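Local coordinates for periplasmic binding protein (Veillonella parvula, PDB 4N01) that probably binds a solute in the periplasm and delivers it to an ABC transporter for uptake into the cell, at residues L206-V211 with I232-G237; A224-T229 with V241-G246; P264-I269 with H305-K310. All coordinates share one frame; numbering follows the deposited sequence.

How the contacts relate
All three contacts lie in the part of the chain built round the parallel sheet ordered 238-240, 209-214, 266-270, 306-309. Contact 1 sets the start of strand 209-214 against the end of helix 228-234. Contact 2 joins the loop leading into that same helix to the loop after strand 238-240. Along the chain the segments of contacts 1 and 2 alternate, and contact 3 follows both. Their centres lie about 13 Å apart (1 and 2), 12 Å (1 and 3) and 16 Å (2 and 3). Contacts 1 and 3 reach neighbouring strands, where R210 N bonds to D265 OD2. All three belong to one alpha/beta unit, where V211 O also lies by V241 N.

Contact 1. Residues L206-V211 with I232-G237; sequences LPRKRV and ILKLIG
R208 and K209 meet K234 and G237 in a mainly polar contact between the start of strand 209-214 and the C-terminal end of helix 228-234. The helix belongs to the connection that leads from strand 209-214 to its parallel neighbour 238-240, a beta-alpha-beta crossover. The helix closes with a Schellman motif. G237 is its C-prime residue, with positive phi (68°), and its N bonds back to K234 O. A238 N completes the motif by bonding to L233 O.

The chain then runs past the strand start, and K209 N donates to G237 O at 2.8 Å in an almost straight bond (174°). The side chain of R208 reaches back over the turn. A bend at chi3 (63°) turns NE away from the line of the chain. NH2 then donates to K234 O at 3.1 Å, on a lone pair in the carbonyl plane. The carbonyl also lies close to the guanidinium plane. Water 1 spans the same two residues, 3.1 Å from R208 NH1 and donating a hydrogen bond to K234 O. One face of the guanidinium lies over G237 CA, which is 3.5 Å from NH2. R208 NE also forms a salt bridge with D239. Deeper in, V211 CG2 touches L233 CD1 at 4.3 Å.

K234 O is thus gripped by the turn amide of G237, by R208 and by water 1. The cationic guanidinium sits at the helix C-terminus, where the helix dipole probably favours a positive charge, and D239 would partly offset that charge.

Contact 2. Residues A224-T229 with V241-G246; sequences AFEGYT and VMSGLG
Two loops of the alpha/beta fold meet where F225 and E226 face M242, S243 and G244. One loop leads into helix 228-234, with G227 as its N-cap, and the other follows strand 238-240. M242, a selenomethionine, comes first. Its CB lies over a face of the F225 ring, 4.2 Å from the ring centroid, in a CH-pi contact. Bends at chi2 and chi3 fold the chain, and CE packs at 3.7 Å against F225 CE1. Outside the two segments, N240 links both loops, bonding to A224 O through ND2 and to M242 N through OD1.

S243 follows, its CB 3.3 Å from F225 O. In one of its two modelled conformers OG is anti to the backbone N (chi1 176°) and donates to E226 OE1 at 2.7 Å, so this bond may be held only part of the time. G244 N gives the second bond to the carboxylate. It reaches the syn lone pair of E226 OE2 at 2.7 Å, with 159° at the hydrogen. G244 itself has positive phi, which suits a glycine.

L245 N and G246 N are bridged to the carboxylate by water. Water 2 accepts from L245 N and donates to both M242 O and E226 OE2. E226 OE2 therefore collects three donors, one amide and two waters. Water 3 lies 2.8 Å from E226 OE2 and accepts from G246 N at 2.9 Å.

Contact 3. Residues P264-I269 with H305-K310; sequences PDYIII and HFIRVK
I268, I307 and V309 form an apolar row on one face of two parallel strands, 266-269 and 306-309. I268 CG2 lies 3.6 Å from V309 CG1, and I268 CG1 rests against I307 CB. The other face carries I267, F306 and I269. There I267 and F306 lie side by side and point the same way, while I269 CD1 reaches F306 CD1 at 3.9 Å.

The backbones between the faces bond in parallel register. I267 N donates to H305 O, and I307 N returns a bond to I267 O. Further along, I269 N gives a short 2.7 Å bond to I307 O, and V309 N donates to I269 O.

At the start of the pair, Y266 CD1 touches I307 CD1 at 3.5 Å. The Y266 ring also stacks on the H305 imidazole, offset, with centroids 4.2 Å apart and planes at 13°. An alanine in place of Y266 would probably leave one face of the H305 imidazole without its stacking partner and the ring less restrained, and open a gap beside I307 CD1. At the imidazole edge, in its plane, D265 O lies 3.0 Å from H305 CD2. This buried oxygen has no hydrogen-bond partner in the model. D265 OD2, by contrast, takes the R210 amide, and at the far end R308 NE forms a salt bridge with D271.

Strand 306-309 is one of the two outer strands of the sheet, and strand 266-270 pairs on its other side with 209-214. Helix 320-332 covers I307 and V309, and helix 280-290 packs on I269 across the sheet.

Contact 1. Residues L206-V211 with I232-G237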
loop_
_atom_site.group_PDB
_atom_site.type_symbol
_atom_site.label_atom_id
_atom_site.label_comp_id
_atom_site.label_asym_id
_atom_site.label_seq_id
_atom_site.Cartn_x
_atom_site.Cartn_y
_atom_site.Cartn_z
ATOM N N LEU A 206 7.334 -17.397 19.748
ATOM C CA LEU A 206 6.249 -18.136 19.093
ATOM C C LEU A 206 6.738 -18.584 17.716
ATOM O O LEU A 206 7.493 -17.864 17.062
ATOM C CB LEU A 206 4.993 -17.267 18.933
ATOM C CG LEU A 206 4.383 -16.697 20.219
ATOM C CD1 LEU A 206 3.082 -15.964 19.904
ATOM C CD2 LEU A 206 4.156 -17.800 21.244
ATOM N N PRO A 207 6.308 -19.772 17.264
ATOM C CA PRO A 207 6.748 -20.289 15.957
ATOM C C PRO A 207 6.305 -19.422 14.786
ATOM O O PRO A 207 5.211 -18.852 14.822
ATOM C CB PRO A 207 6.060 -21.660 15.858
ATOM C CG PRO A 207 4.931 -21.610 16.865
ATOM C CD PRO A 207 5.437 -20.722 17.979
ATOM N N ARG A 208 7.134 -19.330 13.748
ATOM C CA ARG A 208 6.764 -18.561 12.570
ATOM C C ARG A 208 5.763 -19.378 11.757
ATOM O O ARG A 208 5.712 -20.603 11.871
ATOM C CB ARG A 208 8.008 -18.255 11.721
ATOM C CG ARG A 208 9.140 -17.575 12.499
ATOM C CD ARG A 208 10.285 -17.183 11.576
ATOM N NE ARG A 208 9.850 -16.197 10.587
ATOM C CZ ARG A 208 9.834 -14.888 10.804
ATOM N NH1 ARG A 208 10.222 -14.413 11.982
ATOM N NH2 ARG A 208 9.421 -14.059 9.851
ATOM N N LYS A 209 4.973 -18.704 10.936
ATOM C CA LYS A 209 3.959 -19.388 10.134
ATOM C C LYS A 209 4.151 -19.092 8.656
ATOM O O LYS A 209 4.610 -18.010 8.292
ATOM C CB LYS A 209 2.558 -18.933 10.557
ATOM C CG LYS A 209 2.227 -19.249 11.996
ATOM C CD LYS A 209 2.120 -20.743 12.232
ATOM C CE LYS A 209 1.722 -21.017 13.679
ATOM N NZ LYS A 209 1.415 -22.449 13.906
ATOM N N ARG A 210 3.793 -20.048 7.804
ATOM C CA ARG A 210 3.905 -19.843 6.362
ATOM C C ARG A 210 2.570 -19.394 5.791
ATOM O O ARG A 210 1.526 -19.957 6.131
ATOM C CB ARG A 210 4.402 -21.120 5.697
ATOM C CG ARG A 210 5.873 -21.338 5.982
ATOM C CD ARG A 210 6.268 -22.779 5.880
ATOM N NE ARG A 210 6.165 -23.319 4.524
ATOM C CZ ARG A 210 7.061 -23.110 3.561
ATOM N NH1 ARG A 210 8.123 -22.341 3.786
ATOM N NH2 ARG A 210 6.895 -23.662 2.364
ATOM N N VAL A 211 2.595 -18.359 4.957
ATOM C CA VAL A 211 1.349 -17.769 4.454
ATOM C C VAL A 211 1.339 -17.636 2.925
ATOM O O VAL A 211 2.380 -17.578 2.284
ATOM C CB VAL A 211 1.040 -16.397 5.115
ATOM C CG1 VAL A 211 1.057 -16.531 6.638
ATOM C CG2 VAL A 211 2.040 -15.316 4.660
ATOM N N ILE A 232 6.773 -6.711 5.089
ATOM C CA ILE A 232 6.032 -6.304 6.284
ATOM C C ILE A 232 5.462 -7.525 7.021
ATOM O O ILE A 232 5.426 -7.558 8.250
ATOM C CB ILE A 232 4.929 -5.270 5.971
ATOM C CG1 ILE A 232 3.901 -5.843 4.989
ATOM C CG2 ILE A 232 5.562 -4.015 5.394
ATOM C CD1 ILE A 232 2.481 -5.641 5.400
ATOM N N LEU A 233 5.046 -8.544 6.273
ATOM C CA LEU A 233 4.541 -9.769 6.895
ATOM C C LEU A 233 5.629 -10.513 7.666
ATOM O O LEU A 233 5.355 -11.139 8.694
ATOM C CB LEU A 233 3.883 -10.701 5.849
ATOM C CG LEU A 233 2.556 -10.166 5.298
ATOM C CD1 LEU A 233 2.042 -11.084 4.184
ATOM C CD2 LEU A 233 1.526 -10.038 6.421
ATOM N N LYS A 234 6.871 -10.417 7.206
ATOM C CA LYS A 234 7.981 -11.024 7.941
ATOM C C LYS A 234 8.133 -10.422 9.345
ATOM O O LYS A 234 8.621 -11.082 10.265
ATOM C CB LYS A 234 9.290 -10.900 7.151
ATOM C CG LYS A 234 9.386 -11.889 6.000
ATOM C CD LYS A 234 10.717 -11.797 5.267
ATOM C CE LYS A 234 10.868 -12.977 4.306
ATOM N NZ LYS A 234 11.991 -12.802 3.337
ATOM N N LEU A 235 7.700 -9.179 9.517
ATOM C CA LEU A 235 7.799 -8.524 10.829
ATOM C C LEU A 235 6.969 -9.208 11.928
ATOM O O LEU A 235 7.251 -9.027 13.119
ATOM C CB LEU A 235 7.386 -7.049 10.731
ATOM C CG LEU A 235 8.275 -6.144 9.877
ATOM C CD1 LEU A 235 7.609 -4.769 9.793
ATOM C CD2 LEU A 235 9.685 -6.025 10.450
ATOM N N ILE A 236 5.944 -9.964 11.540
ATOM C CA ILE A 236 5.097 -10.644 12.521
ATOM C C ILE A 236 5.169 -12.155 12.373
ATOM O O ILE A 236 4.216 -12.864 12.695
ATOM C CB ILE A 236 3.613 -10.204 12.449
ATOM C CG1 ILE A 236 3.055 -10.405 11.033
ATOM C CG2 ILE A 236 3.460 -8.751 12.905
ATOM C CD1 ILE A 236 1.504 -10.269 10.962
ATOM N N GLY A 237 6.293 -12.641 11.863
ATOM C CA GLY A 237 6.509 -14.069 11.763
ATOM C C GLY A 237 5.601 -14.737 10.753
ATOM O O GLY A 237 5.245 -15.900 10.914
HETATM O O HOH W 1 10.338 -11.416 12.802
#

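Contact 2. Residues A224-T229 with V241-G246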
loop_
_atom_site.group_PDB
_atom_site.type_symbol
_atom_site.label_atom_id
_atom_site.label_comp_id
_atom_site.label_asym_id
_atom_site.label_seq_id
_atom_site.Cartn_x
_atom_site.Cartn_y
_atom_site.Cartn_z
ATOM N N ALA A 224 1.376 -12.334 -4.303
ATOM C CA ALA A 224 2.525 -11.471 -4.046
ATOM C C ALA A 224 3.801 -12.305 -3.938
ATOM O O ALA A 224 3.800 -13.403 -3.359
ATOM C CB ALA A 224 2.306 -10.651 -2.771
ATOM N N PHE A 225 4.893 -11.791 -4.495
ATOM C CA PHE A 225 6.166 -12.518 -4.471
ATOM C C PHE A 225 7.201 -11.815 -3.604
ATOM O O PHE A 225 7.497 -12.259 -2.494
ATOM C CB PHE A 225 6.701 -12.762 -5.901
ATOM C CG PHE A 225 5.909 -13.801 -6.673
ATOM C CD1 PHE A 225 6.361 -15.116 -6.772
ATOM C CD2 PHE A 225 4.710 -13.464 -7.294
ATOM C CE1 PHE A 225 5.632 -16.081 -7.494
ATOM C CE2 PHE A 225 3.977 -14.421 -8.003
ATOM C CZ PHE A 225 4.437 -15.730 -8.095
ATOM N N GLU A 226 7.752 -10.720 -4.110
ATOM C CA GLU A 226 8.804 -10.016 -3.382
ATOM C C GLU A 226 8.380 -8.589 -3.075
ATOM O O GLU A 226 7.389 -8.101 -3.612
ATOM C CB GLU A 226 10.118 -10.006 -4.190
ATOM C CG GLU A 226 10.666 -11.405 -4.546
ATOM C CD GLU A 226 10.981 -12.291 -3.341
ATOM O OE1 GLU A 226 11.031 -11.784 -2.194
ATOM O OE2 GLU A 226 11.195 -13.515 -3.536
ATOM N N GLY A 227 9.119 -7.920 -2.197
ATOM C CA GLY A 227 8.855 -6.517 -1.949
ATOM C C GLY A 227 8.006 -6.250 -0.725
ATOM O O GLY A 227 7.970 -7.039 0.221
ATOM N N TYR A 228 7.296 -5.133 -0.760
ATOM C CA TYR A 228 6.665 -4.589 0.433
ATOM C C TYR A 228 5.802 -5.583 1.215
ATOM O O TYR A 228 5.981 -5.752 2.431
ATOM C CB TYR A 228 5.853 -3.344 0.067
ATOM C CG TYR A 228 5.406 -2.561 1.264
ATOM C CD1 TYR A 228 6.254 -1.638 1.860
ATOM C CD2 TYR A 228 4.140 -2.747 1.804
ATOM C CE1 TYR A 228 5.850 -0.908 2.960
ATOM C CE2 TYR A 228 3.720 -2.017 2.903
ATOM C CZ TYR A 228 4.582 -1.101 3.471
ATOM O OH TYR A 228 4.179 -0.379 4.567
ATOM N N THR A 229 4.866 -6.245 0.539
ATOM C CA THR A 229 3.926 -7.121 1.233
ATOM C C THR A 229 4.676 -8.247 1.946
ATOM O O THR A 229 4.389 -8.578 3.102
ATOM C CB THR A 229 2.901 -7.731 0.258
ATOM O OG1 THR A 229 2.103 -6.683 -0.317
ATOM C CG2 THR A 229 1.990 -8.719 0.988
ATOM N N VAL A 241 5.043 -17.742 1.203
ATOM C CA VAL A 241 5.593 -18.945 0.562
ATOM C C VAL A 241 5.989 -18.727 -0.888
ATOM O O VAL A 241 6.686 -19.568 -1.482
ATOM C CB VAL A 241 4.632 -20.165 0.633
ATOM C CG1 VAL A 241 4.416 -20.595 2.089
ATOM C CG2 VAL A 241 3.312 -19.838 -0.039
HETATM N N MSE A 242 5.549 -17.616 -1.472
HETATM C CA MSE A 242 5.922 -17.318 -2.856
HETATM C C MSE A 242 7.218 -16.498 -2.936
HETATM O O MSE A 242 7.744 -16.270 -4.022
HETATM C CB MSE A 242 4.782 -16.610 -3.615
HETATM C CG MSE A 242 3.475 -17.407 -3.636
HETATM SE SE MSE A 242 3.700 -19.256 -4.296
HETATM C CE MSE A 242 3.593 -18.855 -6.194
ATOM N N SER A 243 7.727 -16.059 -1.783
ATOM C CA SER A 243 8.999 -15.333 -1.741
ATOM C C SER A 243 10.177 -16.307 -1.704
ATOM O O SER A 243 10.027 -17.454 -1.277
ATOM C CB SER A 243 9.037 -14.392 -0.532
ATOM O OG SER A 243 10.300 -13.744 -0.419
ATOM N N GLY A 244 11.343 -15.860 -2.166
ATOM C CA GLY A 244 12.523 -16.715 -2.210
ATOM C C GLY A 244 12.476 -17.733 -3.341
ATOM O O GLY A 244 13.234 -18.709 -3.336
ATOM N N LEU A 245 11.586 -17.521 -4.312
ATOM C CA LEU A 245 11.489 -18.433 -5.465
ATOM C C LEU A 245 12.107 -17.858 -6.745
ATOM O O LEU A 245 11.954 -18.427 -7.826
ATOM C CB LEU A 245 10.033 -18.820 -5.726
ATOM C CG LEU A 245 9.295 -19.474 -4.554
ATOM C CD1 LEU A 245 7.902 -19.881 -4.983
ATOM C CD2 LEU A 245 10.066 -20.686 -4.026
ATOM N N GLY A 246 12.794 -16.725 -6.622
ATOM C CA GLY A 246 13.486 -16.137 -7.753
ATOM C C GLY A 246 12.613 -15.269 -8.639
ATOM O O GLY A 246 13.010 -14.910 -9.745
HETATM O O HOH W 2 10.075 -15.270 -5.393
HETATM O O HOH W 3 13.444 -14.592 -4.761
#

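Contact 3. Residues P264-I269 with H305-K310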
loop_
_atom_site.group_PDB
_atom_site.type_symbol
_atom_site.label_atom_id
_atom_site.label_comp_id
_atom_site.label_asym_id
_atom_site.label_seq_id
_atom_site.Cartn_x
_atom_site.Cartn_y
_atom_site.Cartn_z
ATOM N N PRO A 264 0.970 -23.698 2.633
ATOM C CA PRO A 264 0.887 -22.626 3.631
ATOM C C PRO A 264 -0.009 -22.951 4.829
ATOM O O PRO A 264 -0.993 -23.696 4.695
ATOM C CB PRO A 264 0.278 -21.465 2.842
ATOM C CG PRO A 264 -0.484 -22.144 1.711
ATOM C CD PRO A 264 0.346 -23.330 1.351
ATOM N N ASP A 265 0.342 -22.391 5.990
ATOM C CA ASP A 265 -0.477 -22.481 7.207
ATOM C C ASP A 265 -1.721 -21.591 7.130
ATOM O O ASP A 265 -2.779 -21.946 7.656
ATOM C CB ASP A 265 0.361 -22.042 8.420
ATOM C CG ASP A 265 1.528 -22.975 8.685
ATOM O OD1 ASP A 265 1.284 -24.190 8.793
ATOM O OD2 ASP A 265 2.690 -22.499 8.764
ATOM N N TYR A 266 -1.581 -20.427 6.497
ATOM C CA TYR A 266 -2.687 -19.463 6.388
ATOM C C TYR A 266 -2.794 -18.961 4.966
ATOM O O TYR A 266 -1.789 -18.836 4.270
ATOM C CB TYR A 266 -2.498 -18.266 7.349
ATOM C CG TYR A 266 -2.586 -18.679 8.790
ATOM C CD1 TYR A 266 -3.758 -18.509 9.514
ATOM C CD2 TYR A 266 -1.512 -19.289 9.416
ATOM C CE1 TYR A 266 -3.854 -18.926 10.835
ATOM C CE2 TYR A 266 -1.593 -19.718 10.725
ATOM C CZ TYR A 266 -2.767 -19.536 11.428
ATOM O OH TYR A 266 -2.839 -19.973 12.723
ATOM N N ILE A 267 -4.014 -18.683 4.530
ATOM C CA ILE A 267 -4.226 -18.018 3.255
ATOM C C ILE A 267 -4.844 -16.644 3.506
ATOM O O ILE A 267 -5.928 -16.524 4.086
ATOM C CB ILE A 267 -5.142 -18.850 2.315
ATOM C CG1 ILE A 267 -4.414 -20.121 1.857
ATOM C CG2 ILE A 267 -5.545 -18.012 1.101
ATOM C CD1 ILE A 267 -5.345 -21.165 1.257
ATOM N N ILE A 268 -4.136 -15.599 3.092
ATOM C CA ILE A 268 -4.594 -14.243 3.314
ATOM C C ILE A 268 -5.255 -13.773 2.032
ATOM O O ILE A 268 -4.642 -13.784 0.967
ATOM C CB ILE A 268 -3.401 -13.317 3.660
ATOM C CG1 ILE A 268 -2.756 -13.755 4.982
ATOM C CG2 ILE A 268 -3.851 -11.867 3.747
ATOM C CD1 ILE A 268 -1.346 -13.146 5.221
ATOM N N ILE A 269 -6.505 -13.346 2.140
ATOM C CA ILE A 269 -7.330 -13.091 0.973
ATOM C C ILE A 269 -7.680 -11.612 0.891
ATOM O O ILE A 269 -8.233 -11.044 1.838
ATOM C CB ILE A 269 -8.650 -13.885 1.073
ATOM C CG1 ILE A 269 -8.368 -15.397 0.984
ATOM C CG2 ILE A 269 -9.656 -13.415 0.011
ATOM C CD1 ILE A 269 -9.614 -16.254 1.212
ATOM N N HIS A 305 -7.941 -21.838 7.772
ATOM C CA HIS A 305 -7.141 -20.662 8.118
ATOM C C HIS A 305 -7.191 -19.609 7.011
ATOM O O HIS A 305 -6.209 -19.403 6.287
ATOM C CB HIS A 305 -5.694 -21.074 8.365
ATOM C CG HIS A 305 -5.475 -21.810 9.646
ATOM N ND1 HIS A 305 -6.339 -21.717 10.730
ATOM C CD2 HIS A 305 -4.485 -22.644 10.047
ATOM C CE1 HIS A 305 -5.897 -22.464 11.713
ATOM N NE2 HIS A 305 -4.764 -23.043 11.326
ATOM N N PHE A 306 -8.337 -18.948 6.880
ATOM C CA PHE A 306 -8.519 -17.877 5.901
ATOM C C PHE A 306 -8.561 -16.530 6.604
ATOM O O PHE A 306 -9.344 -16.336 7.537
ATOM C CB PHE A 306 -9.831 -18.085 5.133
ATOM C CG PHE A 306 -9.892 -19.387 4.378
ATOM C CD1 PHE A 306 -9.112 -19.583 3.242
ATOM C CD2 PHE A 306 -10.716 -20.421 4.810
ATOM C CE1 PHE A 306 -9.160 -20.795 2.543
ATOM C CE2 PHE A 306 -10.769 -21.638 4.116
ATOM C CZ PHE A 306 -9.990 -21.823 2.983
ATOM N N ILE A 307 -7.740 -15.594 6.137
ATOM C CA ILE A 307 -7.594 -14.294 6.783
ATOM C C ILE A 307 -7.893 -13.162 5.805
ATOM O O ILE A 307 -7.361 -13.120 4.697
ATOM C CB ILE A 307 -6.175 -14.134 7.326
ATOM C CG1 ILE A 307 -5.948 -15.160 8.435
ATOM C CG2 ILE A 307 -5.949 -12.729 7.874
ATOM C CD1 ILE A 307 -4.591 -15.112 8.988
ATOM N N ARG A 308 -8.762 -12.252 6.219
ATOM C CA ARG A 308 -9.242 -11.179 5.343
ATOM C C ARG A 308 -8.376 -9.940 5.464
ATOM O O ARG A 308 -8.079 -9.503 6.577
ATOM C CB ARG A 308 -10.669 -10.824 5.748
ATOM C CG ARG A 308 -11.339 -9.759 4.896
ATOM C CD ARG A 308 -12.702 -9.450 5.467
ATOM N NE ARG A 308 -13.461 -8.519 4.633
ATOM C CZ ARG A 308 -13.314 -7.202 4.677
ATOM N NH1 ARG A 308 -12.423 -6.675 5.505
ATOM N NH2 ARG A 308 -14.049 -6.416 3.896
ATOM N N VAL A 309 -7.967 -9.362 4.337
ATOM C CA VAL A 309 -7.321 -8.044 4.369
ATOM C C VAL A 309 -7.860 -7.172 3.258
ATOM O O VAL A 309 -8.446 -7.671 2.297
ATOM C CB VAL A 309 -5.785 -8.125 4.169
ATOM C CG1 VAL A 309 -5.122 -8.919 5.291
ATOM C CG2 VAL A 309 -5.440 -8.712 2.785
ATOM N N LYS A 310 -7.660 -5.866 3.394
ATOM C CA LYS A 310 -7.803 -4.956 2.269
ATOM C C LYS A 310 -6.420 -4.766 1.680
ATOM O O LYS A 310 -5.423 -4.794 2.407
ATOM C CB LYS A 310 -8.340 -3.604 2.726
ATOM C CG LYS A 310 -9.696 -3.688 3.415
ATOM C CD LYS A 310 -10.760 -4.202 2.462
ATOM C CE LYS A 310 -11.086 -3.146 1.414
ATOM N NZ LYS A 310 -12.137 -3.618 0.445
#